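Local coordinates for protein methylaspartate ammonia-lyase (Citrobacter amalonaticus, PDB 1KKO) that catalyses the reversible, magnesium-dependent anti elimination of ammonia from L-threo-3-methylaspartate to give mesaconate, working as a homodimer of the enolase superfamily, at residues A[104-107]-A[111-114]; A[137-142]-A[152-157]; A[220-225]-A[233-238]. All coordinates share one frame; numbering follows the deposited sequence.

Contact 1 (A[104-107]-A[111-114])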
ATOM      1  N   ARG A 104      -2.446  29.247  13.667  1.00 15.88           N
ATOM      2  CA  ARG A 104      -3.856  28.918  13.789  1.00 15.58           C
ATOM      3  C   ARG A 104      -4.104  27.965  14.939  1.00 15.58           C
ATOM      4  O   ARG A 104      -3.352  27.008  15.147  1.00 15.35           O
ATOM      5  CB  ARG A 104      -4.361  28.305  12.483  1.00 15.50           C
ATOM      6  CG  ARG A 104      -5.765  27.731  12.499  1.00 16.46           C
ATOM      7  CD  ARG A 104      -6.222  27.339  11.094  1.00 16.79           C
ATOM      8  NE  ARG A 104      -6.216  28.514  10.239  1.00 18.12           N
ATOM      9  CZ  ARG A 104      -7.282  29.263   9.988  1.00 19.19           C
ATOM     10  NH1 ARG A 104      -8.465  28.923  10.473  1.00 19.46           N
ATOM     11  NH2 ARG A 104      -7.150  30.340   9.232  1.00 21.12           N
ATOM     12  N   ASP A 105      -5.163  28.226  15.694  1.00 15.95           N
ATOM     13  CA  ASP A 105      -5.519  27.371  16.801  1.00 16.31           C
ATOM     14  C   ASP A 105      -6.206  26.107  16.299  1.00 15.99           C
ATOM     15  O   ASP A 105      -7.046  26.166  15.403  1.00 16.45           O
ATOM     16  CB  ASP A 105      -6.427  28.091  17.794  1.00 17.48           C
ATOM     17  CG  ASP A 105      -6.485  27.371  19.099  1.00 20.14           C
ATOM     18  OD1 ASP A 105      -7.340  26.493  19.235  1.00 21.07           O
ATOM     19  OD2 ASP A 105      -5.666  27.573  20.025  1.00 24.99           O
ATOM     20  N   VAL A 106      -5.859  24.967  16.888  1.00 15.47           N
ATOM     21  CA  VAL A 106      -6.417  23.685  16.475  1.00 14.76           C
ATOM     22  C   VAL A 106      -7.141  22.968  17.603  1.00 15.18           C
ATOM     23  O   VAL A 106      -7.366  21.775  17.538  1.00 14.91           O
ATOM     24  CB  VAL A 106      -5.331  22.750  15.847  1.00 14.62           C
ATOM     25  CG1 VAL A 106      -4.841  23.320  14.550  1.00 14.42           C
ATOM     26  CG2 VAL A 106      -4.190  22.533  16.817  1.00 14.41           C
ATOM     27  N   ASP A 107      -7.524  23.684  18.659  1.00 15.71           N
ATOM     28  CA  ASP A 107      -8.250  23.018  19.728  1.00 16.38           C
ATOM     29  C   ASP A 107      -9.551  22.412  19.223  1.00 15.87           C
ATOM     30  O   ASP A 107     -10.026  21.439  19.778  1.00 16.25           O
ATOM     31  CB  ASP A 107      -8.558  23.971  20.871  1.00 17.04           C
ATOM     32  CG  ASP A 107      -7.358  24.230  21.740  1.00 19.74           C
ATOM     33  OD1 ASP A 107      -6.298  23.586  21.533  1.00 20.91           O
ATOM     34  OD2 ASP A 107      -7.395  25.066  22.674  1.00 22.90           O
ATOM     35  N   PRO A 111     -14.440  24.600  12.763  1.00 15.12           N
ATOM     36  CA  PRO A 111     -14.265  25.963  12.260  1.00 15.58           C
ATOM     37  C   PRO A 111     -13.127  26.049  11.248  1.00 15.07           C
ATOM     38  O   PRO A 111     -13.271  26.681  10.212  1.00 15.71           O
ATOM     39  CB  PRO A 111     -13.997  26.786  13.528  1.00 15.86           C
ATOM     40  CG  PRO A 111     -14.627  26.027  14.587  1.00 16.62           C
ATOM     41  CD  PRO A 111     -14.431  24.558  14.235  1.00 15.57           C
ATOM     42  N   ASN A 112     -12.001  25.393  11.522  1.00 14.31           N
ATOM     43  CA  ASN A 112     -10.895  25.426  10.573  1.00 14.02           C
ATOM     44  C   ASN A 112     -11.253  24.712   9.265  1.00 13.55           C
ATOM     45  O   ASN A 112     -10.916  25.170   8.176  1.00 13.61           O
ATOM     46  CB  ASN A 112      -9.657  24.760  11.166  1.00 14.09           C
ATOM     47  CG  ASN A 112      -9.018  25.569  12.261  1.00 14.71           C
ATOM     48  OD1 ASN A 112      -9.177  26.792  12.315  1.00 16.33           O
ATOM     49  ND2 ASN A 112      -8.222  24.902  13.099  1.00 15.46           N
ATOM     50  N   ALA A 113     -11.911  23.571   9.389  1.00 13.20           N
ATOM     51  CA  ALA A 113     -12.313  22.831   8.192  1.00 13.79           C
ATOM     52  C   ALA A 113     -13.244  23.666   7.316  1.00 13.57           C
ATOM     53  O   ALA A 113     -13.078  23.723   6.097  1.00 13.70           O
ATOM     54  CB  ALA A 113     -12.981  21.536   8.574  1.00 13.91           C
ATOM     55  N   ARG A 114     -14.216  24.330   7.942  1.00 14.17           N
ATOM     56  CA  ARG A 114     -15.136  25.189   7.206  1.00 14.84           C
ATOM     57  C   ARG A 114     -14.419  26.365   6.552  1.00 14.37           C
ATOM     58  O   ARG A 114     -14.697  26.716   5.403  1.00 14.73           O
ATOM     59  CB  ARG A 114     -16.227  25.719   8.127  1.00 15.70           C
ATOM     60  CG  ARG A 114     -17.291  24.699   8.467  1.00 17.65           C
ATOM     61  CD  ARG A 114     -18.502  25.336   9.144  1.00 21.37           C
ATOM     62  NE  ARG A 114     -18.199  25.713  10.520  1.00 23.97           N
ATOM     63  CZ  ARG A 114     -18.557  25.009  11.585  1.00 24.94           C
ATOM     64  NH1 ARG A 114     -19.267  23.896  11.449  1.00 26.30           N
ATOM     65  NH2 ARG A 114     -18.210  25.421  12.802  1.00 25.13           N
TER
HETATM   66  O   HOH W   1      -9.333  28.220  14.515  1.00 29.05           O

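Contact 2 (A[137-142]-A[152-157])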
ATOM      1  N   ALA A 137      -5.204  16.911   7.814  1.00 10.03           N
ATOM      2  CA  ALA A 137      -4.167  17.367   8.724  1.00 10.07           C
ATOM      3  C   ALA A 137      -4.754  18.159   9.900  1.00 10.28           C
ATOM      4  O   ALA A 137      -4.272  18.045  11.016  1.00 10.45           O
ATOM      5  CB  ALA A 137      -3.138  18.187   7.995  1.00 10.27           C
ATOM      6  N   LEU A 138      -5.791  18.953   9.645  1.00 10.54           N
ATOM      7  CA  LEU A 138      -6.417  19.735  10.707  1.00 11.05           C
ATOM      8  C   LEU A 138      -7.142  18.847  11.707  1.00 10.77           C
ATOM      9  O   LEU A 138      -7.147  19.152  12.901  1.00 11.32           O
ATOM     10  CB  LEU A 138      -7.359  20.787  10.122  1.00 11.47           C
ATOM     11  CG  LEU A 138      -6.601  21.907   9.414  1.00 12.08           C
ATOM     12  CD1 LEU A 138      -7.524  22.629   8.467  1.00 12.48           C
ATOM     13  CD2 LEU A 138      -5.969  22.869  10.417  1.00 13.42           C
ATOM     14  N   LEU A 139      -7.742  17.755  11.239  1.00 10.89           N
ATOM     15  CA  LEU A 139      -8.379  16.800  12.123  1.00 10.86           C
ATOM     16  C   LEU A 139      -7.322  16.110  12.967  1.00 11.05           C
ATOM     17  O   LEU A 139      -7.457  15.965  14.177  1.00 11.15           O
ATOM     18  CB  LEU A 139      -9.175  15.768  11.333  1.00 11.56           C
ATOM     19  CG  LEU A 139      -9.862  14.697  12.192  1.00 11.89           C
ATOM     20  CD1 LEU A 139     -10.845  15.279  13.207  1.00 13.06           C
ATOM     21  CD2 LEU A 139     -10.573  13.680  11.308  1.00 11.95           C
ATOM     22  N   ASP A 140      -6.241  15.693  12.310  1.00 10.51           N
ATOM     23  CA  ASP A 140      -5.147  15.059  13.016  1.00 10.99           C
ATOM     24  C   ASP A 140      -4.541  16.041  14.027  1.00 10.70           C
ATOM     25  O   ASP A 140      -4.139  15.621  15.119  1.00 11.26           O
ATOM     26  CB  ASP A 140      -4.088  14.589  12.008  1.00 10.46           C
ATOM     27  CG  ASP A 140      -3.195  13.493  12.535  1.00 11.76           C
ATOM     28  OD1 ASP A 140      -3.682  12.586  13.264  1.00 12.00           O
ATOM     29  OD2 ASP A 140      -1.998  13.467  12.172  1.00 11.95           O
ATOM     30  N   ALA A 141      -4.468  17.326  13.671  1.00 11.09           N
ATOM     31  CA  ALA A 141      -3.934  18.346  14.588  1.00 11.63           C
ATOM     32  C   ALA A 141      -4.788  18.482  15.854  1.00 11.88           C
ATOM     33  O   ALA A 141      -4.270  18.489  16.957  1.00 12.49           O
ATOM     34  CB  ALA A 141      -3.801  19.664  13.900  1.00 11.79           C
ATOM     35  N   THR A 142      -6.099  18.556  15.683  1.00 12.07           N
ATOM     36  CA  THR A 142      -6.993  18.660  16.827  1.00 12.80           C
ATOM     37  C   THR A 142      -6.844  17.439  17.715  1.00 12.78           C
ATOM     38  O   THR A 142      -6.796  17.542  18.949  1.00 13.64           O
ATOM     39  CB  THR A 142      -8.425  18.839  16.331  1.00 13.19           C
ATOM     40  OG1 THR A 142      -8.515  20.076  15.619  1.00 13.49           O
ATOM     41  CG2 THR A 142      -9.416  18.946  17.495  1.00 14.17           C
ATOM     42  N   GLU A 152     -12.342  10.163  17.775  1.00 13.07           N
ATOM     43  CA  GLU A 152     -12.944  10.792  18.956  1.00 13.03           C
ATOM     44  C   GLU A 152     -13.241  12.253  18.712  1.00 13.07           C
ATOM     45  O   GLU A 152     -14.243  12.784  19.204  1.00 13.78           O
ATOM     46  CB  GLU A 152     -12.022  10.630  20.164  1.00 13.52           C
ATOM     47  CG  GLU A 152     -11.922   9.194  20.638  1.00 15.05           C
ATOM     48  CD  GLU A 152     -10.979   9.038  21.805  1.00 16.87           C
ATOM     49  OE1 GLU A 152      -9.847   9.537  21.722  1.00 16.45           O
ATOM     50  OE2 GLU A 152     -11.381   8.436  22.819  1.00 20.96           O
ATOM     51  N   VAL A 153     -12.390  12.935  17.974  1.00 13.07           N
ATOM     52  CA  VAL A 153     -12.636  14.330  17.678  1.00 12.86           C
ATOM     53  C   VAL A 153     -13.929  14.447  16.888  1.00 13.12           C
ATOM     54  O   VAL A 153     -14.749  15.335  17.156  1.00 13.68           O
ATOM     55  CB  VAL A 153     -11.478  14.959  16.875  1.00 12.59           C
ATOM     56  CG1 VAL A 153     -11.835  16.366  16.433  1.00 12.61           C
ATOM     57  CG2 VAL A 153     -10.193  14.977  17.691  1.00 12.91           C
ATOM     58  N   VAL A 154     -14.125  13.556  15.918  1.00 13.08           N
ATOM     59  CA  VAL A 154     -15.332  13.583  15.108  1.00 13.45           C
ATOM     60  C   VAL A 154     -16.535  13.299  15.998  1.00 14.02           C
ATOM     61  O   VAL A 154     -17.534  14.016  15.959  1.00 14.10           O
ATOM     62  CB  VAL A 154     -15.270  12.585  13.943  1.00 12.69           C
ATOM     63  CG1 VAL A 154     -16.584  12.590  13.166  1.00 12.68           C
ATOM     64  CG2 VAL A 154     -14.123  12.927  13.010  1.00 13.48           C
ATOM     65  N   CYS A 155     -16.455  12.268  16.817  1.00 13.91           N
ATOM     66  CA  CYS A 155     -17.596  11.966  17.689  1.00 14.96           C
ATOM     67  C   CYS A 155     -17.913  13.122  18.634  1.00 14.85           C
ATOM     68  O   CYS A 155     -19.085  13.392  18.924  1.00 15.50           O
ATOM     69  CB  CYS A 155     -17.348  10.716  18.490  1.00 15.59           C
ATOM     70  SG  CYS A 155     -17.331   9.231  17.480  1.00 19.15           S
ATOM     71  N   ASP A 156     -16.889  13.789  19.148  1.00 14.57           N
ATOM     72  CA  ASP A 156     -17.116  14.919  20.042  1.00 15.21           C
ATOM     73  C   ASP A 156     -17.765  16.101  19.324  1.00 15.52           C
ATOM     74  O   ASP A 156     -18.750  16.659  19.817  1.00 16.34           O
ATOM     75  CB  ASP A 156     -15.804  15.381  20.672  1.00 15.46           C
ATOM     76  CG  ASP A 156     -15.297  14.446  21.746  1.00 16.76           C
ATOM     77  OD1 ASP A 156     -16.056  13.582  22.238  1.00 19.26           O
ATOM     78  OD2 ASP A 156     -14.124  14.524  22.167  1.00 18.11           O
ATOM     79  N   GLU A 157     -17.239  16.501  18.170  1.00 15.61           N
ATOM     80  CA  GLU A 157     -17.733  17.693  17.489  1.00 15.85           C
ATOM     81  C   GLU A 157     -19.067  17.498  16.782  1.00 16.50           C
ATOM     82  O   GLU A 157     -19.781  18.468  16.551  1.00 17.49           O
ATOM     83  CB  GLU A 157     -16.668  18.253  16.543  1.00 15.76           C
ATOM     84  CG  GLU A 157     -15.430  18.688  17.309  1.00 15.61           C
ATOM     85  CD  GLU A 157     -14.521  19.649  16.566  1.00 15.66           C
ATOM     86  OE1 GLU A 157     -14.958  20.264  15.576  1.00 16.89           O
ATOM     87  OE2 GLU A 157     -13.353  19.797  16.983  1.00 15.66           O
TER

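Contact 3 (A[220-225]-A[233-238])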
ATOM      1  N   ASP A 220     -19.464 -18.936  -7.498  1.00 20.58           N
ATOM      2  CA  ASP A 220     -18.904 -20.292  -7.477  1.00 21.27           C
ATOM      3  C   ASP A 220     -17.538 -20.300  -6.779  1.00 20.80           C
ATOM      4  O   ASP A 220     -17.250 -21.177  -5.967  1.00 21.01           O
ATOM      5  CB  ASP A 220     -18.713 -20.833  -8.900  1.00 21.78           C
ATOM      6  CG  ASP A 220     -19.950 -21.516  -9.459  1.00 23.34           C
ATOM      7  OD1 ASP A 220     -20.869 -21.845  -8.687  1.00 23.96           O
ATOM      8  OD2 ASP A 220     -20.066 -21.756 -10.676  1.00 25.85           O
ATOM      9  N   ARG A 221     -16.697 -19.318  -7.103  1.00 20.14           N
ATOM     10  CA  ARG A 221     -15.346 -19.260  -6.564  1.00 19.71           C
ATOM     11  C   ARG A 221     -15.374 -19.080  -5.060  1.00 19.49           C
ATOM     12  O   ARG A 221     -14.625 -19.726  -4.332  1.00 19.16           O
ATOM     13  CB  ARG A 221     -14.567 -18.111  -7.201  1.00 19.62           C
ATOM     14  CG  ARG A 221     -13.070 -18.193  -7.000  1.00 19.61           C
ATOM     15  CD  ARG A 221     -12.426 -19.351  -7.756  1.00 19.75           C
ATOM     16  NE  ARG A 221     -10.972 -19.290  -7.728  1.00 20.40           N
ATOM     17  CZ  ARG A 221     -10.178 -20.246  -8.179  1.00 20.67           C
ATOM     18  NH1 ARG A 221     -10.689 -21.358  -8.703  1.00 21.74           N
ATOM     19  NH2 ARG A 221      -8.866 -20.102  -8.101  1.00 20.83           N
ATOM     20  N   ILE A 222     -16.236 -18.180  -4.601  1.00 19.36           N
ATOM     21  CA  ILE A 222     -16.404 -17.927  -3.177  1.00 19.65           C
ATOM     22  C   ILE A 222     -16.880 -19.190  -2.466  1.00 21.04           C
ATOM     23  O   ILE A 222     -16.301 -19.587  -1.460  1.00 21.17           O
ATOM     24  CB  ILE A 222     -17.384 -16.753  -2.947  1.00 19.10           C
ATOM     25  CG1 ILE A 222     -16.742 -15.435  -3.396  1.00 18.08           C
ATOM     26  CG2 ILE A 222     -17.800 -16.676  -1.484  1.00 19.21           C
ATOM     27  CD1 ILE A 222     -17.749 -14.322  -3.633  1.00 18.19           C
ATOM     28  N   LEU A 223     -17.927 -19.818  -2.995  1.00 22.87           N
ATOM     29  CA  LEU A 223     -18.482 -21.015  -2.370  1.00 24.51           C
ATOM     30  C   LEU A 223     -17.494 -22.182  -2.403  1.00 25.30           C
ATOM     31  O   LEU A 223     -17.474 -22.998  -1.482  1.00 25.91           O
ATOM     32  CB  LEU A 223     -19.821 -21.394  -3.015  1.00 24.87           C
ATOM     33  CG  LEU A 223     -20.940 -20.366  -2.794  1.00 26.44           C
ATOM     34  CD1 LEU A 223     -22.173 -20.710  -3.620  1.00 27.40           C
ATOM     35  CD2 LEU A 223     -21.291 -20.260  -1.320  1.00 27.75           C
ATOM     36  N   SER A 224     -16.656 -22.240  -3.435  1.00 26.09           N
ATOM     37  CA  SER A 224     -15.656 -23.306  -3.564  1.00 26.81           C
ATOM     38  C   SER A 224     -14.435 -23.117  -2.656  1.00 27.05           C
ATOM     39  O   SER A 224     -13.995 -24.054  -1.988  1.00 27.38           O
ATOM     40  CB  SER A 224     -15.173 -23.397  -5.013  1.00 27.09           C
ATOM     41  OG  SER A 224     -14.146 -24.366  -5.148  1.00 28.59           O
ATOM     42  N   LEU A 225     -13.888 -21.903  -2.635  1.00 26.96           N
ATOM     43  CA  LEU A 225     -12.639 -21.632  -1.921  1.00 27.25           C
ATOM     44  C   LEU A 225     -12.769 -21.290  -0.434  1.00 27.31           C
ATOM     45  O   LEU A 225     -11.810 -21.456   0.321  1.00 26.98           O
ATOM     46  CB  LEU A 225     -11.873 -20.502  -2.623  1.00 27.45           C
ATOM     47  CG  LEU A 225     -11.042 -20.879  -3.849  1.00 28.74           C
ATOM     48  CD1 LEU A 225     -11.887 -21.534  -4.919  1.00 29.44           C
ATOM     49  CD2 LEU A 225     -10.342 -19.640  -4.392  1.00 29.38           C
ATOM     50  N   PRO A 233     -19.979 -13.253   1.901  1.00 16.84           N
ATOM     51  CA  PRO A 233     -19.753 -11.847   1.562  1.00 16.02           C
ATOM     52  C   PRO A 233     -20.809 -11.275   0.633  1.00 15.72           C
ATOM     53  O   PRO A 233     -21.602 -11.990   0.028  1.00 16.60           O
ATOM     54  CB  PRO A 233     -18.415 -11.890   0.832  1.00 16.14           C
ATOM     55  CG  PRO A 233     -18.444 -13.209   0.175  1.00 16.41           C
ATOM     56  CD  PRO A 233     -19.011 -14.130   1.221  1.00 17.06           C
ATOM     57  N   THR A 234     -20.796  -9.957   0.531  1.00 14.52           N
ATOM     58  CA  THR A 234     -21.655  -9.247  -0.408  1.00 14.43           C
ATOM     59  C   THR A 234     -20.905  -9.004  -1.704  1.00 13.75           C
ATOM     60  O   THR A 234     -19.707  -8.720  -1.686  1.00 13.49           O
ATOM     61  CB  THR A 234     -22.081  -7.920   0.212  1.00 14.52           C
ATOM     62  OG1 THR A 234     -23.030  -8.193   1.245  1.00 15.73           O
ATOM     63  CG2 THR A 234     -22.818  -7.018  -0.774  1.00 14.55           C
ATOM     64  N   LEU A 235     -21.607  -9.129  -2.825  1.00 13.76           N
ATOM     65  CA  LEU A 235     -21.036  -8.861  -4.138  1.00 13.58           C
ATOM     66  C   LEU A 235     -21.387  -7.444  -4.558  1.00 13.07           C
ATOM     67  O   LEU A 235     -22.528  -7.011  -4.431  1.00 13.76           O
ATOM     68  CB  LEU A 235     -21.560  -9.861  -5.163  1.00 14.01           C
ATOM     69  CG  LEU A 235     -21.438 -11.331  -4.754  1.00 15.24           C
ATOM     70  CD1 LEU A 235     -21.899 -12.207  -5.913  1.00 16.32           C
ATOM     71  CD2 LEU A 235     -20.013 -11.666  -4.329  1.00 15.62           C
ATOM     72  N   HIS A 236     -20.394  -6.716  -5.051  1.00 12.93           N
ATOM     73  CA  HIS A 236     -20.574  -5.324  -5.454  1.00 12.32           C
ATOM     74  C   HIS A 236     -19.716  -5.165  -6.696  1.00 12.18           C
ATOM     75  O   HIS A 236     -18.495  -5.329  -6.653  1.00 12.61           O
ATOM     76  CB  HIS A 236     -20.138  -4.431  -4.295  1.00 12.33           C
ATOM     77  CG  HIS A 236     -20.200  -2.957  -4.539  1.00 12.29           C
ATOM     78  ND1 HIS A 236     -20.419  -2.066  -3.513  1.00 13.08           N
ATOM     79  CD2 HIS A 236     -19.996  -2.212  -5.650  1.00 12.65           C
ATOM     80  CE1 HIS A 236     -20.347  -0.834  -3.984  1.00 12.26           C
ATOM     81  NE2 HIS A 236     -20.086  -0.892  -5.277  1.00 13.45           N
ATOM     82  N   ILE A 237     -20.376  -4.903  -7.816  1.00 12.50           N
ATOM     83  CA  ILE A 237     -19.727  -4.805  -9.109  1.00 12.94           C
ATOM     84  C   ILE A 237     -20.068  -3.466  -9.741  1.00 12.79           C
ATOM     85  O   ILE A 237     -21.223  -3.057  -9.745  1.00 12.87           O
ATOM     86  CB  ILE A 237     -20.185  -5.975 -10.005  1.00 13.24           C
ATOM     87  CG1 ILE A 237     -19.678  -7.306  -9.422  1.00 14.28           C
ATOM     88  CG2 ILE A 237     -19.713  -5.774 -11.445  1.00 14.10           C
ATOM     89  CD1 ILE A 237     -20.302  -8.553 -10.042  1.00 16.01           C
ATOM     90  N   ASP A 238     -19.042  -2.779 -10.242  1.00 12.76           N
ATOM     91  CA  ASP A 238     -19.186  -1.467 -10.868  1.00 13.15           C
ATOM     92  C   ASP A 238     -19.133  -1.639 -12.375  1.00 13.38           C
ATOM     93  O   ASP A 238     -18.148  -2.161 -12.929  1.00 13.55           O
ATOM     94  CB  ASP A 238     -18.049  -0.550 -10.414  1.00 13.78           C
ATOM     95  CG  ASP A 238     -18.250   0.915 -10.793  1.00 15.07           C
ATOM     96  OD1 ASP A 238     -19.113   1.270 -11.650  1.00 16.17           O
ATOM     97  OD2 ASP A 238     -17.531   1.790 -10.242  1.00 17.78           O
TER

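Contact 1 (A[104-107]-A[111-114])
Asn112 turns both ends of its side-chain amide on the loop 104-107. Its ND2 donates to the backbone O of Asp105 at 2.9 Å, a nearly straight bond (168°) in the plane of the amide. The other end, OD1, accepts from Arg104 NH1 at 2.9 Å; here the donor stands well above the carbonyl plane of Asn112, although OD1 lies in the plane of the guanidinium, at its edge. The two flat groups are steeply inclined, 75° apart. A water gives one hydrogen to Asn112 OD1 at 2.6 Å and the other to Asp105 O at 3.2 Å. Each of the two oxygens thus has two donors, and with the amide held at both ends its flip state is fixed.

Arg104 reaches along Asn112 with CG anti to its backbone N (chi1 172°), and a bend at chi3 brings NH1 back to OD1; CD passes 3.2 Å from OD1. Asp105 OD1 accepts from Asp107 N, an Asx turn that shapes the loop. Further out, Arg104 NE bonds to Leu100 O, the guanidinium makes a cation-pi contact with Phe115, and Asp105 OD2 forms a salt bridge with Lys2. The contact ties the connection after helix 86-101 to the first turn of helix 110-118; backbone bonds of Arg104 with Ile3 and Val106 with Met1 join the loop to strand 3-18 and the chain terminus, and Val106 packs against helix 128-146.

Contact 2 (A[137-142]-A[152-157])
The carboxylate of Glu157 comes up beside Thr142, its OE2 4.1 Å from the methyl CG2. The contact is slight; the group's polar partners lie elsewhere: OE2 accepts from Phe109 N and OE1 from Leu110 N, so two consecutive amides where helix 110-118 begins hold it. That helix start would probably favour the charged form.

The rest of the interface is aliphatic. Val153 is its centre: CG1 meets Leu139 CD1 at 3.5 Å and also touches Thr142 CG2 at 3.7 Å, fitting between a branched tip and a methyl one helical turn apart. Leu139 and Val153 run past each other in opposite directions. With CG anti to the backbone N (chi1 179°), Leu139 extends far enough to offer its second branch as well, CD2 lying 4.0 Å from Val154 CG2, and these two side chains meet at about a right angle. In Thr142 the methyl CG2 stands anti to the backbone N and meets Val153, while OG1, beside that N, bonds to Val106 O.

The short helical segments cross almost perpendicularly, at 88°, with axes 10.1 Å apart at closest approach. Ala137, Leu138 and Ala141 pack on strand 47-59 from another face of helix 128-146. Helix 150-157 turns Val154 and Cys155 to helix 365-378, and Cys155 is in a disulfide with Cys162.

Contact 3 (A[220-225]-A[233-238])
Ile222, on the closing turns of helix 209-225, faces the start of strand 234-238, the backbones coming nearest at Ile222 and Pro233 with their CA atoms 8.4 Å apart. That spacing is bridged by side chains alone, with no hydrogen bond across.

Ile222 touches with two branches. Its CG2, anti to the backbone N, lies 3.9 Å from Pro233 CG and equally near its CD. The longer branch runs on through an extended chi2 of 161°, bringing CD1 to 3.6 Å from Leu235 CD2 and, less closely, to 4.0 Å from Pro233 CG. Isoleucine and leucine slide past each other in opposite directions, methyl against methyl. Pro233 and Leu235 both point at the helix, whereas Thr234 between them points away. Around this apolar patch, Ile222 also packs on Ile185 of helix 179-186, and Pro233 rests on Leu192 of strand 191-194. Nearby on the helix, Arg221 forms salt bridges with Asp182 and with Asp30 of the second subunit.

On the strand, His236 takes up the inner side, stacked on Phe170, and its NE2 bonds to Glu273 OE1, placing it as a second-shell partner of a magnesium ligand. Helix 209-225 follows strand 191-194 and leads into its parallel neighbour 234-238, so the contact is the alpha-to-beta half of a beta-alpha-beta crossover of the TIM barrel, here in its enolase-superfamily form, with Asp238 at the strand's C-terminal end supplying a metal-binding carboxylate.

In the fold
Contacts 1 and 2 are neighbours in the N-terminal region, their centres 10 Å apart; helix 128-146 carries one side of contact 2 and packs against contact 1 through Leu138 and Ala141. The seam between them is partly apolar: Asn112 CB packs 4.0 Å from Leu138 CD1, and Val106 CG1 lies 3.9 Å from Ala141 CB. Helix 110-118 joins them too, since Asn112 belongs to it and Glu157 holds its beginning. Contact 3 stands apart in the barrel, centred about 44 Å from contact 1 and 36 Å from contact 2. It alone adjoins the active site: it contains the magnesium ligand Asp238, and the side chain of Leu235 is about 10 Å from that of His194, the transition-state stabiliser.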